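Local structure of enolase-phosphatase E1 (Saccharomyces cerevisiae, 2G80) at residues A[34-39]-A[138-143]; A[129-134]-A[169-174]. The protein probably catalyses, as a magnesium-dependent HAD-superfamily phosphatase of methionine salvage, the enolisation and then dephosphorylation of 2,3-diketo-5-methylthiopentyl-1-phosphate to the acireductone. One frame throughout, in Å; residues are numbered along the deposited sequence.

Contact 1 (A[34-39]-A[138-143]); sequences YLLDIE and KRVFIY. With MG (magnesium ion), chain E.
Tyr34 pairs with Val140, Leu35 with Phe141 and Leu36 with Ile142 in a parallel ladder, two neighbouring strands of the central sheet of the HAD-like fold. Four backbone bonds tie the strands together. Tyr34 N reaches Arg139 O at 3.0 Å, and Tyr34 O takes the N-H of Phe141 almost straight, at 171°. Leu36 repeats the pattern two residues on, its N giving to Phe141 O at 2.9 Å and its O accepting from Tyr143 N. Leu35 can be followed outward on the opposite face from Leu36. From CB the chain passes to CG, anti to the backbone N (chi1 -177°), and on to CD1, the touching branch, which meets Phe141 O at 3.7 Å, Phe141 CB at 3.9 Å and Tyr143 CB at 4.0 Å, while helix 190-200 offers Ile196. On the face of Leu36, Leu36 CD1 packs on Val140 CG1, and beyond the ladder the Ile38 and Ile142 side chains cross at about a right angle, with Ile38 CG1 3.5 Å from Ile142 CG2 and Phe155 of helix 148-156 beside both. Past Leu36 the apolar pairing gives way to the metal site. Asp37 OD2 binds the magnesium ion at 2.2 Å, joined by Glu39 O, three waters and Asp212. One of those waters lies 2.8 Å from Asp37 OD1 and close to Glu39 OE1; OD1 also forms a salt bridge with Lys187. The pairing places Asp37 next to Tyr143, and the loop after Leu36 brings a carboxylate and a backbone carbonyl to one magnesium ion, with Lys187, a predicted substrate-binding residue, linking Asp37 OD1 to Tyr143 O.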
loop_
_atom_site.group_PDB
_atom_site.type_symbol
_atom_site.label_atom_id
_atom_site.label_comp_id
_atom_site.label_asym_id
_atom_site.label_seq_id
_atom_site.Cartn_x
_atom_site.Cartn_y
_atom_site.Cartn_z
ATOM N N TYR A 34 -11.561 12.152 -2.000
ATOM C CA TYR A 34 -10.259 11.865 -2.528
ATOM C C TYR A 34 -9.935 10.381 -2.375
ATOM O O TYR A 34 -10.153 9.790 -1.306
ATOM C CB TYR A 34 -9.205 12.699 -1.807
ATOM C CG TYR A 34 -9.393 14.187 -2.045
ATOM C CD1 TYR A 34 -10.188 14.956 -1.182
ATOM C CD2 TYR A 34 -8.829 14.813 -3.180
ATOM C CE1 TYR A 34 -10.411 16.340 -1.422
ATOM C CE2 TYR A 34 -9.012 16.192 -3.417
ATOM C CZ TYR A 34 -9.792 16.951 -2.535
ATOM O OH TYR A 34 -9.947 18.292 -2.769
ATOM N N LEU A 35 -9.428 9.809 -3.463
ATOM C CA LEU A 35 -9.027 8.429 -3.557
ATOM C C LEU A 35 -7.527 8.466 -3.829
ATOM O O LEU A 35 -7.061 9.113 -4.780
ATOM C CB LEU A 35 -9.771 7.739 -4.699
ATOM C CG LEU A 35 -9.519 6.246 -4.886
ATOM C CD1 LEU A 35 -10.055 5.460 -3.661
ATOM C CD2 LEU A 35 -10.190 5.766 -6.172
ATOM N N LEU A 36 -6.766 7.766 -3.012
ATOM C CA LEU A 36 -5.303 7.819 -3.127
ATOM C C LEU A 36 -4.677 6.473 -3.349
ATOM O O LEU A 36 -4.984 5.518 -2.647
ATOM C CB LEU A 36 -4.695 8.413 -1.859
ATOM C CG LEU A 36 -5.183 9.788 -1.393
ATOM C CD1 LEU A 36 -4.472 10.143 -0.068
ATOM C CD2 LEU A 36 -4.915 10.835 -2.411
ATOM N N ASP A 37 -3.810 6.412 -4.355
ATOM C CA ASP A 37 -2.883 5.312 -4.535
ATOM C C ASP A 37 -1.822 5.457 -3.403
ATOM O O ASP A 37 -1.663 6.571 -2.851
ATOM C CB ASP A 37 -2.207 5.432 -5.893
ATOM C CG ASP A 37 -1.122 4.389 -6.106
ATOM O OD1 ASP A 37 -1.344 3.202 -5.737
ATOM O OD2 ASP A 37 -0.055 4.776 -6.617
ATOM N N ILE A 38 -1.127 4.360 -3.052
ATOM C CA ILE A 38 -0.053 4.405 -2.038
ATOM C C ILE A 38 1.331 4.647 -2.638
ATOM O O ILE A 38 1.903 5.724 -2.468
ATOM C CB ILE A 38 -0.006 3.139 -1.111
ATOM C CG1 ILE A 38 -1.309 3.064 -0.300
ATOM C CG2 ILE A 38 1.222 3.225 -0.112
ATOM C CD1 ILE A 38 -1.495 1.850 0.555
ATOM N N GLU A 39 1.834 3.636 -3.350
ATOM C CA GLU A 39 3.239 3.571 -3.786
ATOM C C GLU A 39 3.520 4.538 -4.904
ATOM O O GLU A 39 2.861 4.491 -5.908
ATOM C CB GLU A 39 3.631 2.128 -4.171
ATOM C CG GLU A 39 3.317 1.042 -3.078
ATOM C CD GLU A 39 1.903 0.351 -3.160
ATOM O OE1 GLU A 39 0.894 0.939 -3.668
ATOM O OE2 GLU A 39 1.820 -0.814 -2.690
ATOM N N LYS A 138 -11.755 16.002 4.312
ATOM C CA LYS A 138 -12.852 15.342 5.004
ATOM C C LYS A 138 -13.142 13.906 4.635
ATOM O O LYS A 138 -13.529 13.135 5.498
ATOM C CB LYS A 138 -14.091 16.235 4.953
ATOM C CG LYS A 138 -13.861 17.334 5.992
ATOM C CD LYS A 138 -14.702 18.467 5.867
ATOM C CE LYS A 138 -14.210 19.543 6.789
ATOM N NZ LYS A 138 -14.027 19.181 8.205
ATOM N N ARG A 139 -12.947 13.539 3.376
ATOM C CA ARG A 139 -13.205 12.173 2.942
ATOM C C ARG A 139 -12.036 11.653 2.121
ATOM O O ARG A 139 -11.792 12.108 1.010
ATOM C CB ARG A 139 -14.554 12.047 2.241
ATOM C CG ARG A 139 -15.750 12.418 3.143
ATOM C CD ARG A 139 -16.838 11.350 3.108
ATOM N NE ARG A 139 -17.203 11.041 1.730
ATOM C CZ ARG A 139 -17.743 9.909 1.284
ATOM N NH1 ARG A 139 -18.017 8.870 2.089
ATOM N NH2 ARG A 139 -17.991 9.815 -0.018
ATOM N N VAL A 140 -11.296 10.730 2.725
ATOM C CA VAL A 140 -10.091 10.140 2.141
ATOM C C VAL A 140 -10.165 8.617 2.205
ATOM O O VAL A 140 -10.241 8.066 3.288
ATOM C CB VAL A 140 -8.821 10.595 2.888
ATOM C CG1 VAL A 140 -7.541 9.850 2.357
ATOM C CG2 VAL A 140 -8.668 12.122 2.781
ATOM N N PHE A 141 -10.069 7.988 1.032
ATOM C CA PHE A 141 -10.044 6.556 0.834
ATOM C C PHE A 141 -8.752 6.143 0.131
ATOM O O PHE A 141 -8.227 6.868 -0.717
ATOM C CB PHE A 141 -11.262 6.108 0.010
ATOM C CG PHE A 141 -12.566 6.344 0.705
ATOM C CD1 PHE A 141 -13.156 5.339 1.437
ATOM C CD2 PHE A 141 -13.168 7.600 0.680
ATOM C CE1 PHE A 141 -14.346 5.541 2.094
ATOM C CE2 PHE A 141 -14.376 7.830 1.340
ATOM C CZ PHE A 141 -14.969 6.809 2.045
ATOM N N ILE A 142 -8.245 4.975 0.499
ATOM C CA ILE A 142 -7.017 4.414 -0.076
ATOM C C ILE A 142 -7.400 3.253 -1.007
ATOM O O ILE A 142 -8.354 2.529 -0.711
ATOM C CB ILE A 142 -6.052 3.927 1.045
ATOM C CG1 ILE A 142 -5.801 5.026 2.103
ATOM C CG2 ILE A 142 -4.705 3.471 0.470
ATOM C CD1 ILE A 142 -5.109 6.290 1.614
ATOM N N TYR A 143 -6.716 3.159 -2.163
ATOM C CA TYR A 143 -6.836 2.026 -3.097
ATOM C C TYR A 143 -5.428 1.574 -3.475
ATOM O O TYR A 143 -4.683 2.348 -4.081
ATOM C CB TYR A 143 -7.630 2.397 -4.351
ATOM C CG TYR A 143 -7.916 1.286 -5.372
ATOM C CD1 TYR A 143 -8.117 -0.061 -4.985
ATOM C CD2 TYR A 143 -8.146 1.608 -6.713
ATOM C CE1 TYR A 143 -8.441 -1.061 -5.929
ATOM C CE2 TYR A 143 -8.502 0.625 -7.648
ATOM C CZ TYR A 143 -8.646 -0.697 -7.258
ATOM O OH TYR A 143 -8.959 -1.626 -8.201
HETATM MG MG MG E . 1.617 3.709 -7.475
HETATM O O HOH W 1 1.076 2.074 -6.479
HETATM O O HOH W 2 0.198 3.114 -8.867
HETATM O O HOH W 3 3.171 2.889 -8.357
#

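Contact 2 (A[129-134]-A[169-174]); sequences DAIDFI and LDLNSY
Leu169 and Leu171 meet Ile131, and Leu171 and Tyr174 meet Ile134, where a loop without regular structure covers helix 128-136 of the HAD-like fold. The loop runs from helix 148-156 towards strand 177-179. Leu169 makes the loosest approach, its CD1 lying 4.4 Å from Ile131 CD1. Asp170 folds back on its own chain: OD1 accepts from Asn172 N at 2.9 Å, which makes an Asx turn, the N-H arriving from above the carboxylate plane. Leu171 then touches both isoleucines. Its CG stands anti to the carbonyl carbon (chi1 -57°), and the two methyls divide the work, CD2 meeting Ile131 CG2 at 4.2 Å and CD1 lying near both Ile131 CG1 and Ile134 CD1. Asn172 ND2 donates to Lys152 O of helix 148-156. A backbone bond from Tyr174 N to Leu171 O closes the chain into a turn, and Leu171 CA comes to the edge of the tyrosine ring, in its plane, while Ser173 OG stands above one face. Although that ring leads away from the helix, Tyr174 CB stays close, 3.7 Å from Ile134 CG2 and 3.6 Å from Ile134 O.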
loop_
_atom_site.group_PDB
_atom_site.type_symbol
_atom_site.label_atom_id
_atom_site.label_comp_id
_atom_site.label_asym_id
_atom_site.label_seq_id
_atom_site.Cartn_x
_atom_site.Cartn_y
_atom_site.Cartn_z
ATOM N N ASP A 129 3.770 16.311 3.105
ATOM C CA ASP A 129 2.598 16.931 2.496
ATOM C C ASP A 129 1.399 15.951 2.321
ATOM O O ASP A 129 0.252 16.381 2.275
ATOM C CB ASP A 129 2.965 17.553 1.144
ATOM C CG ASP A 129 3.332 16.510 0.106
ATOM O OD1 ASP A 129 4.409 15.905 0.269
ATOM O OD2 ASP A 129 2.540 16.291 -0.852
ATOM N N ALA A 130 1.673 14.658 2.187
ATOM C CA ALA A 130 0.593 13.645 2.080
ATOM C C ALA A 130 -0.031 13.420 3.457
ATOM O O ALA A 130 -1.222 13.154 3.546
ATOM C CB ALA A 130 1.108 12.331 1.478
ATOM N N ILE A 131 0.788 13.498 4.517
ATOM C CA ILE A 131 0.316 13.420 5.908
ATOM C C ILE A 131 -0.653 14.570 6.194
ATOM O O ILE A 131 -1.715 14.342 6.754
ATOM C CB ILE A 131 1.505 13.430 6.974
ATOM C CG1 ILE A 131 2.301 12.122 6.904
ATOM C CG2 ILE A 131 0.983 13.582 8.392
ATOM C CD1 ILE A 131 3.618 12.157 7.703
ATOM N N ASP A 132 -0.251 15.785 5.850
ATOM C CA ASP A 132 -1.061 16.998 6.058
ATOM C C ASP A 132 -2.371 16.954 5.272
ATOM O O ASP A 132 -3.400 17.380 5.778
ATOM C CB ASP A 132 -0.298 18.257 5.624
ATOM C CG ASP A 132 0.919 18.563 6.480
ATOM O OD1 ASP A 132 1.095 18.016 7.606
ATOM O OD2 ASP A 132 1.719 19.395 5.997
ATOM N N PHE A 133 -2.289 16.476 4.025
ATOM C CA PHE A 133 -3.430 16.305 3.125
ATOM C C PHE A 133 -4.480 15.365 3.732
ATOM O O PHE A 133 -5.648 15.708 3.792
ATOM C CB PHE A 133 -2.925 15.769 1.786
ATOM C CG PHE A 133 -4.002 15.499 0.773
ATOM C CD1 PHE A 133 -4.612 14.237 0.708
ATOM C CD2 PHE A 133 -4.389 16.492 -0.139
ATOM C CE1 PHE A 133 -5.585 13.968 -0.248
ATOM C CE2 PHE A 133 -5.371 16.234 -1.089
ATOM C CZ PHE A 133 -5.956 14.971 -1.160
ATOM N N ILE A 134 -4.033 14.187 4.153
ATOM C CA ILE A 134 -4.873 13.161 4.798
ATOM C C ILE A 134 -5.515 13.683 6.089
ATOM O O ILE A 134 -6.663 13.382 6.350
ATOM C CB ILE A 134 -4.050 11.860 5.058
ATOM C CG1 ILE A 134 -3.764 11.151 3.715
ATOM C CG2 ILE A 134 -4.780 10.863 5.972
ATOM C CD1 ILE A 134 -2.698 10.028 3.809
ATOM N N LEU A 169 3.693 7.706 13.799
ATOM C CA LEU A 169 2.392 8.381 13.851
ATOM C C LEU A 169 1.313 7.420 13.339
ATOM O O LEU A 169 1.564 6.613 12.449
ATOM C CB LEU A 169 2.385 9.623 12.943
ATOM C CG LEU A 169 3.510 10.630 13.130
ATOM C CD1 LEU A 169 3.397 11.705 12.094
ATOM C CD2 LEU A 169 3.490 11.205 14.552
ATOM N N ASP A 170 0.106 7.555 13.877
ATOM C CA ASP A 170 -1.035 6.750 13.463
ATOM C C ASP A 170 -1.953 7.663 12.641
ATOM O O ASP A 170 -2.462 8.670 13.149
ATOM C CB ASP A 170 -1.754 6.186 14.690
ATOM C CG ASP A 170 -2.902 5.216 14.335
ATOM O OD1 ASP A 170 -3.176 4.908 13.151
ATOM O OD2 ASP A 170 -3.549 4.735 15.280
ATOM N N LEU A 171 -2.121 7.324 11.368
ATOM C CA LEU A 171 -3.038 8.032 10.484
ATOM C C LEU A 171 -4.376 7.318 10.275
ATOM O O LEU A 171 -5.218 7.855 9.567
ATOM C CB LEU A 171 -2.390 8.262 9.124
ATOM C CG LEU A 171 -1.050 9.022 9.074
ATOM C CD1 LEU A 171 -0.785 9.371 7.597
ATOM C CD2 LEU A 171 -1.043 10.271 9.936
ATOM N N ASN A 172 -4.583 6.141 10.878
ATOM C CA ASN A 172 -5.843 5.391 10.682
ATOM C C ASN A 172 -7.110 6.140 11.098
ATOM O O ASN A 172 -8.143 5.970 10.462
ATOM C CB ASN A 172 -5.783 3.970 11.281
ATOM C CG ASN A 172 -4.794 3.053 10.523
ATOM O OD1 ASN A 172 -4.816 2.944 9.296
ATOM N ND2 ASN A 172 -3.931 2.416 11.263
ATOM N N SER A 173 -7.004 7.034 12.082
ATOM C CA SER A 173 -8.153 7.870 12.453
ATOM C C SER A 173 -8.497 8.944 11.383
ATOM O O SER A 173 -9.548 9.513 11.463
ATOM C CB SER A 173 -7.990 8.508 13.838
ATOM O OG SER A 173 -7.034 9.554 13.796
ATOM N N TYR A 174 -7.635 9.189 10.388
ATOM C CA TYR A 174 -7.910 10.155 9.307
ATOM C C TYR A 174 -8.343 9.532 7.983
ATOM O O TYR A 174 -8.739 10.252 7.097
ATOM C CB TYR A 174 -6.712 11.055 9.079
ATOM C CG TYR A 174 -6.271 11.749 10.346
ATOM C CD1 TYR A 174 -6.867 12.941 10.781
ATOM C CD2 TYR A 174 -5.262 11.195 11.127
ATOM C CE1 TYR A 174 -6.445 13.566 11.987
ATOM C CE2 TYR A 174 -4.832 11.787 12.314
ATOM C CZ TYR A 174 -5.419 12.968 12.740
ATOM O OH TYR A 174 -4.948 13.516 13.907
#

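In the fold
Contact 1 lies within the central sheet and contact 2 one layer out, their centres 11 Å apart. Helix 128-136 joins them: it leads in the chain to strand 140-143 and packs on the sheet. Phe133 sets its ring edge-to-face with that of Tyr34, and Ile134 CG1 rests on Leu36 CD1 and Val140 CG1, so Ile134 lies between the sheet and the loop 169-174. Both contacts are largely buried, although contact 2 includes the partly exposed Leu169 and Tyr174. Their chemistry differs accordingly. Strand pairing in 34-39 and 138-143 rests on backbone bonds and runs into the magnesium site, whereas 129-134 and 169-174 meet chiefly through apolar side-chain carbons, including CB of Tyr174.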